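Maltose/maltodextrin transport permease homologue (PDB 6FFL) probably captures maltose and longer maltodextrins for uptake, this chain being the solute-binding domain that is fused to the MalF transmembrane subunit, here holding maltotriose. Local coordinates at residues 67-72 / 105-110; 71-76 / 99-104. All blocks are in the same frame, centred on the assembly; numbering follows the deposited sequence.

Contact 1: residues 67-72 / 105-110; sequences DQVGPF and HYMIGD. With GLC (alpha-D-glucopyranose), chain B.
Val-69 overlaps two neighbouring side chains at once, one with each methyl. CG1 rests against Tyr-106, 4.0 Å from its CB and equally near the CD2 corner of the ring. CG2 lies 3.7 Å from CB of Met-107. This division follows from a chi1 of 161°, which sets CG1 opposite the backbone N and spreads the two methyls along the strand. Met-107 leaves its backbone nearly straight, then folds at chi3 (-69°). Its terminal methyl CE thereby reaches the stem of Gln-68, 3.9 Å from CG, and the two chains cross at about a right angle. All four side chains are buried, and their grip across the contact is purely apolar.

The setting is the two-lobed fold of periplasmic binding proteins. Strand 61-65 runs into a short 3-10 turn and then helix 69-74, which packs here against strand 104-109, a member of the same sheet as strand 61-65; Met-107 also leans on Thr-269 and Ser-273 of the adjacent strand 266-274. Turned the other way, Asp-67 presents its carboxylate to the sugar as a two-pronged acceptor. The glucose O3 hydroxyl donates to OD1 and its O2 hydroxyl to OD2, each at 2.7 Å, so two adjacent hydroxyls fix how the carboxylate is rotated. Trp-351 NE1 adds a weak bond to OD1, while Glu-43, Glu-163 and Arg-348 grip the same glucose. Within the segment, CB of Gln-68 sits over one face of the Phe-72 ring, toward its rim, and Phe-72 N bonds back to Gln-68 O.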
loop_
_atom_site.group_PDB
_atom_site.type_symbol
_atom_site.label_atom_id
_atom_site.label_comp_id
_atom_site.label_asym_id
_atom_site.label_seq_id
_atom_site.Cartn_x
_atom_site.Cartn_y
_atom_site.Cartn_z
ATOM N N ASP A 67 7.695 -0.503 4.730
ATOM C CA ASP A 67 8.728 -1.521 4.577
ATOM C C ASP A 67 9.984 -0.984 3.907
ATOM O O ASP A 67 10.999 -1.693 3.884
ATOM C CB ASP A 67 8.197 -2.774 3.847
ATOM C CG ASP A 67 7.650 -2.483 2.455
ATOM O OD1 ASP A 67 7.852 -3.332 1.555
ATOM O OD2 ASP A 67 6.964 -1.451 2.280
ATOM N N GLN A 68 9.991 0.252 3.417
ATOM C CA GLN A 68 11.275 0.706 2.897
ATOM C C GLN A 68 12.257 1.059 4.015
ATOM O O GLN A 68 13.442 1.270 3.731
ATOM C CB GLN A 68 11.083 1.851 1.892
ATOM C CG GLN A 68 10.578 3.140 2.426
ATOM C CD GLN A 68 10.116 4.088 1.320
ATOM O OE1 GLN A 68 9.791 3.678 0.205
ATOM N NE2 GLN A 68 10.096 5.363 1.632
ATOM N N VAL A 69 11.820 1.017 5.277
ATOM C CA VAL A 69 12.713 1.324 6.401
ATOM C C VAL A 69 13.895 0.357 6.441
ATOM O O VAL A 69 15.053 0.772 6.596
ATOM C CB VAL A 69 11.928 1.296 7.725
ATOM C CG1 VAL A 69 12.874 1.142 8.902
ATOM C CG2 VAL A 69 11.092 2.554 7.870
ATOM N N GLY A 70 13.622 -0.942 6.341
ATOM C CA GLY A 70 14.652 -1.958 6.448
ATOM C C GLY A 70 15.809 -1.739 5.495
ATOM O O GLY A 70 16.967 -1.620 5.910
ATOM N N PRO A 71 15.518 -1.691 4.192
ATOM C CA PRO A 71 16.593 -1.447 3.220
ATOM C C PRO A 71 17.261 -0.097 3.403
ATOM O O PRO A 71 18.494 -0.007 3.356
ATOM C CB PRO A 71 15.873 -1.548 1.869
ATOM C CG PRO A 71 14.674 -2.419 2.142
ATOM C CD PRO A 71 14.241 -2.046 3.534
ATOM N N PHE A 72 16.476 0.962 3.613
ATOM C CA PHE A 72 17.069 2.288 3.746
ATOM C C PHE A 72 17.968 2.354 4.970
ATOM O O PHE A 72 19.072 2.910 4.915
ATOM C CB PHE A 72 15.988 3.368 3.858
ATOM C CG PHE A 72 15.250 3.669 2.571
ATOM C CD1 PHE A 72 15.527 2.982 1.397
ATOM C CD2 PHE A 72 14.265 4.659 2.554
ATOM C CE1 PHE A 72 14.829 3.270 0.219
ATOM C CE2 PHE A 72 13.562 4.961 1.385
ATOM C CZ PHE A 72 13.844 4.259 0.212
ATOM N N HIS A 105 13.610 4.674 15.259
ATOM C CA HIS A 105 12.541 5.169 14.391
ATOM C C HIS A 105 13.159 5.815 13.156
ATOM O O HIS A 105 13.784 6.870 13.260
ATOM C CB HIS A 105 11.673 6.200 15.107
ATOM C CG HIS A 105 10.803 5.641 16.189
ATOM N ND1 HIS A 105 11.072 5.827 17.527
ATOM C CD2 HIS A 105 9.646 4.936 16.132
ATOM C CE1 HIS A 105 10.129 5.248 18.249
ATOM N NE2 HIS A 105 9.252 4.700 17.429
ATOM N N TYR A 106 12.937 5.226 11.979
ATOM C CA TYR A 106 13.466 5.820 10.760
ATOM C C TYR A 106 12.404 6.521 9.922
ATOM O O TYR A 106 12.750 7.157 8.920
ATOM C CB TYR A 106 14.178 4.748 9.908
ATOM C CG TYR A 106 15.480 4.261 10.533
ATOM C CD1 TYR A 106 16.648 5.001 10.413
ATOM C CD2 TYR A 106 15.531 3.061 11.230
ATOM C CE1 TYR A 106 17.847 4.554 10.979
ATOM C CE2 TYR A 106 16.712 2.612 11.804
ATOM C CZ TYR A 106 17.859 3.357 11.672
ATOM O OH TYR A 106 19.022 2.901 12.241
ATOM N N MET A 107 11.127 6.433 10.303
ATOM C CA MET A 107 10.046 6.944 9.479
ATOM C C MET A 107 8.926 7.450 10.378
ATOM O O MET A 107 8.649 6.848 11.418
ATOM C CB MET A 107 9.510 5.846 8.544
ATOM C CG MET A 107 8.215 6.203 7.866
ATOM S SD MET A 107 7.570 4.910 6.786
ATOM C CE MET A 107 8.772 4.929 5.446
ATOM N N ILE A 108 8.273 8.542 9.978
ATOM C CA ILE A 108 7.024 8.945 10.619
ATOM C C ILE A 108 5.975 9.170 9.536
ATOM O O ILE A 108 6.176 9.981 8.620
ATOM C CB ILE A 108 7.177 10.195 11.508
ATOM C CG1 ILE A 108 5.801 10.653 11.980
ATOM C CG2 ILE A 108 7.895 11.335 10.774
ATOM C CD1 ILE A 108 5.222 9.740 13.040
ATOM N N GLY A 109 4.859 8.454 9.648
ATOM C CA GLY A 109 3.779 8.581 8.695
ATOM C C GLY A 109 2.723 9.578 9.133
ATOM O O GLY A 109 2.556 9.852 10.319
ATOM N N ASP A 110 2.014 10.116 8.135
ATOM C CA ASP A 110 0.959 11.084 8.380
ATOM C C ASP A 110 -0.415 10.440 8.485
ATOM O O ASP A 110 -1.380 11.123 8.847
ATOM C CB ASP A 110 0.962 12.161 7.283
ATOM C CG ASP A 110 0.960 11.586 5.864
ATOM O OD1 ASP A 110 1.325 10.405 5.663
ATOM O OD2 ASP A 110 0.603 12.345 4.931
HETATM C C1 GLC B . 4.014 -2.830 -1.292
HETATM C C2 GLC B . 5.356 -2.581 -0.600
HETATM C C3 GLC B . 6.477 -2.594 -1.645
HETATM C C4 GLC B . 6.462 -3.908 -2.407
HETATM C C5 GLC B . 5.080 -4.136 -3.035
HETATM C C6 GLC B . 4.993 -5.543 -3.618
HETATM O O2 GLC B . 5.341 -1.334 0.122
HETATM O O3 GLC B . 7.759 -2.447 -0.996
HETATM O O4 GLC B . 7.463 -3.862 -3.436
HETATM O O5 GLC B . 4.084 -4.066 -2.008
HETATM O O6 GLC B . 3.821 -5.711 -4.445
#

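Contact 2: residues 71-76 / 99-104. With PT (platinum (II) ion), chain E.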
loop_
_atom_site.group_PDB
_atom_site.type_symbol
_atom_site.label_atom_id
_atom_site.label_comp_id
_atom_site.label_asym_id
_atom_site.label_seq_id
_atom_site.Cartn_x
_atom_site.Cartn_y
_atom_site.Cartn_z
ATOM N N PRO A 71 15.518 -1.691 4.192
ATOM C CA PRO A 71 16.593 -1.447 3.220
ATOM C C PRO A 71 17.261 -0.097 3.403
ATOM O O PRO A 71 18.494 -0.007 3.356
ATOM C CB PRO A 71 15.873 -1.548 1.869
ATOM C CG PRO A 71 14.674 -2.419 2.142
ATOM C CD PRO A 71 14.241 -2.046 3.534
ATOM N N PHE A 72 16.476 0.962 3.613
ATOM C CA PHE A 72 17.069 2.288 3.746
ATOM C C PHE A 72 17.968 2.354 4.970
ATOM O O PHE A 72 19.072 2.910 4.915
ATOM C CB PHE A 72 15.988 3.368 3.858
ATOM C CG PHE A 72 15.250 3.669 2.571
ATOM C CD1 PHE A 72 15.527 2.982 1.397
ATOM C CD2 PHE A 72 14.265 4.659 2.554
ATOM C CE1 PHE A 72 14.829 3.270 0.219
ATOM C CE2 PHE A 72 13.562 4.961 1.385
ATOM C CZ PHE A 72 13.844 4.259 0.212
ATOM N N ALA A 73 17.502 1.804 6.097
ATOM C CA ALA A 73 18.292 1.894 7.322
ATOM C C ALA A 73 19.546 1.036 7.242
ATOM O O ALA A 73 20.641 1.484 7.620
ATOM C CB ALA A 73 17.443 1.494 8.527
ATOM N N THR A 74 19.420 -0.199 6.744
ATOM C CA THR A 74 20.596 -1.066 6.703
ATOM C C THR A 74 21.649 -0.582 5.714
ATOM O O THR A 74 22.831 -0.907 5.887
ATOM C CB THR A 74 20.210 -2.519 6.378
ATOM O OG1 THR A 74 19.633 -2.603 5.074
ATOM C CG2 THR A 74 19.237 -3.054 7.392
ATOM N N MET A 75 21.261 0.183 4.694
ATOM C CA MET A 75 22.218 0.796 3.777
ATOM C C MET A 75 22.793 2.101 4.315
ATOM O O MET A 75 23.647 2.707 3.655
ATOM C CB MET A 75 21.560 1.062 2.419
ATOM C CG MET A 75 21.052 -0.176 1.693
ATOM S SD MET A 75 22.338 -1.089 0.835
ATOM C CE MET A 75 21.359 -2.227 -0.151
ATOM N N GLY A 76 22.337 2.543 5.483
ATOM C CA GLY A 76 22.822 3.768 6.092
ATOM C C GLY A 76 22.460 5.034 5.343
ATOM O O GLY A 76 23.197 6.016 5.420
ATOM N N PRO A 99 6.966 2.568 12.648
ATOM C CA PRO A 99 7.470 1.219 12.932
ATOM C C PRO A 99 8.932 1.272 13.338
ATOM O O PRO A 99 9.723 2.011 12.752
ATOM C CB PRO A 99 7.290 0.477 11.601
ATOM C CG PRO A 99 7.274 1.552 10.559
ATOM C CD PRO A 99 6.608 2.744 11.231
ATOM N N VAL A 100 9.281 0.472 14.345
ATOM C CA VAL A 100 10.635 0.424 14.887
ATOM C C VAL A 100 11.442 -0.614 14.122
ATOM O O VAL A 100 10.941 -1.691 13.775
ATOM C CB VAL A 100 10.605 0.107 16.397
ATOM C CG1 VAL A 100 12.014 -0.131 16.950
ATOM C CG2 VAL A 100 9.924 1.234 17.157
ATOM N N TYR A 101 12.701 -0.290 13.853
ATOM C CA TYR A 101 13.614 -1.232 13.231
ATOM C C TYR A 101 14.977 -1.040 13.870
ATOM O O TYR A 101 15.454 0.094 13.966
ATOM C CB TYR A 101 13.703 -1.031 11.711
ATOM C CG TYR A 101 14.767 -1.924 11.107
ATOM C CD1 TYR A 101 14.576 -3.298 11.040
ATOM C CD2 TYR A 101 15.969 -1.406 10.655
ATOM C CE1 TYR A 101 15.542 -4.134 10.525
ATOM C CE2 TYR A 101 16.954 -2.238 10.136
ATOM C CZ TYR A 101 16.726 -3.603 10.071
ATOM O OH TYR A 101 17.682 -4.448 9.563
ATOM N N ASP A 102 15.588 -2.135 14.324
ATOM C CA ASP A 102 16.896 -2.061 14.972
ATOM C C ASP A 102 16.854 -1.100 16.154
ATOM O O ASP A 102 17.807 -0.363 16.411
ATOM C CB ASP A 102 17.974 -1.655 13.958
ATOM C CG ASP A 102 19.386 -1.979 14.420
ATOM O OD1 ASP A 102 19.558 -2.821 15.327
ATOM O OD2 ASP A 102 20.329 -1.369 13.868
ATOM N N GLY A 103 15.715 -1.062 16.845
ATOM C CA GLY A 103 15.550 -0.237 18.020
ATOM C C GLY A 103 15.377 1.243 17.778
ATOM O O GLY A 103 15.347 2.004 18.749
ATOM N N LYS A 104 15.249 1.684 16.527
ATOM C CA LYS A 104 15.165 3.107 16.221
ATOM C C LYS A 104 13.983 3.394 15.306
ATOM O O LYS A 104 13.446 2.502 14.637
ATOM C CB LYS A 104 16.450 3.622 15.554
ATOM C CG LYS A 104 17.685 3.543 16.452
ATOM C CD LYS A 104 18.978 3.727 15.665
ATOM C CE LYS A 104 20.135 2.970 16.311
ATOM N NZ LYS A 104 21.462 3.412 15.790
HETATM PT PT PT E . 23.075 0.423 -0.743
HETATM O O HOH W 1 21.125 1.159 -1.165
#
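The methyl of Thr-74 is modelled unusually close to a phenol oxygen: its CG2 stands 3.0 Å from OH of Tyr-101, shorter than ordinary packing allows, so the exact closeness is doubtful. The two side chains cross at about a right angle, and the same carbon lies 3.7 Å from both CE2 and CZ of Tyr-101. At a chi1 of 63°, OG1 of Thr-74 lies between the backbone N and the carbonyl carbon. Its hydrogen bond with Gly-70 O, one helical turn earlier, is consistent with this rotamer, which turns CG2 to the tyrosine. The preceding residue, Ala-73, touches the ring nearer its root, its CB 3.9 Å from CD2 of Tyr-101.

Tyr-101 belongs to a beta hairpin: a type I' turn from Tyr-101 to Lys-104 joins strand 100-101 to strand 104-109, closed by reciprocal backbone bonds between those two residues. With CG opposite its backbone N (chi1 174°), the tyrosine reaches from the hairpin over to helix 69-74, and Pro-345 touches both its side chain and that of Thr-74. CB of Asp-102 lies over one ring face, offset toward the rim.

The helix ends just beyond the contact in a Schellman motif, with Gly-76 at positive phi and its N bonded to Ala-73 O. Met-75, just after the helix, points elsewhere: its SD binds a platinum ion at 2.3 Å, together with a water and SD of Met-54 from helix 42-54.

Overall arrangement
Both contacts draw on helix 69-74: contact 1 uses the 3-10 segment before it and its start, contact 2 its end. From there the chain passes through helices 82-85 and 87-90 before returning as the hairpin of strands 100-101 and 104-109. Residues 99-104 return first, closing the shorter loop onto 71-76; residues 105-110 follow and close the longer loop onto 67-72, so contact 2 nests within contact 1. Their centres are about 7 Å apart, and they interlock: CE2 of Tyr-106 lies 3.5 Å from CB of Ala-73. Together they bind one helix to two neighbouring strands, from the buried sugar-pocket side out to the surface.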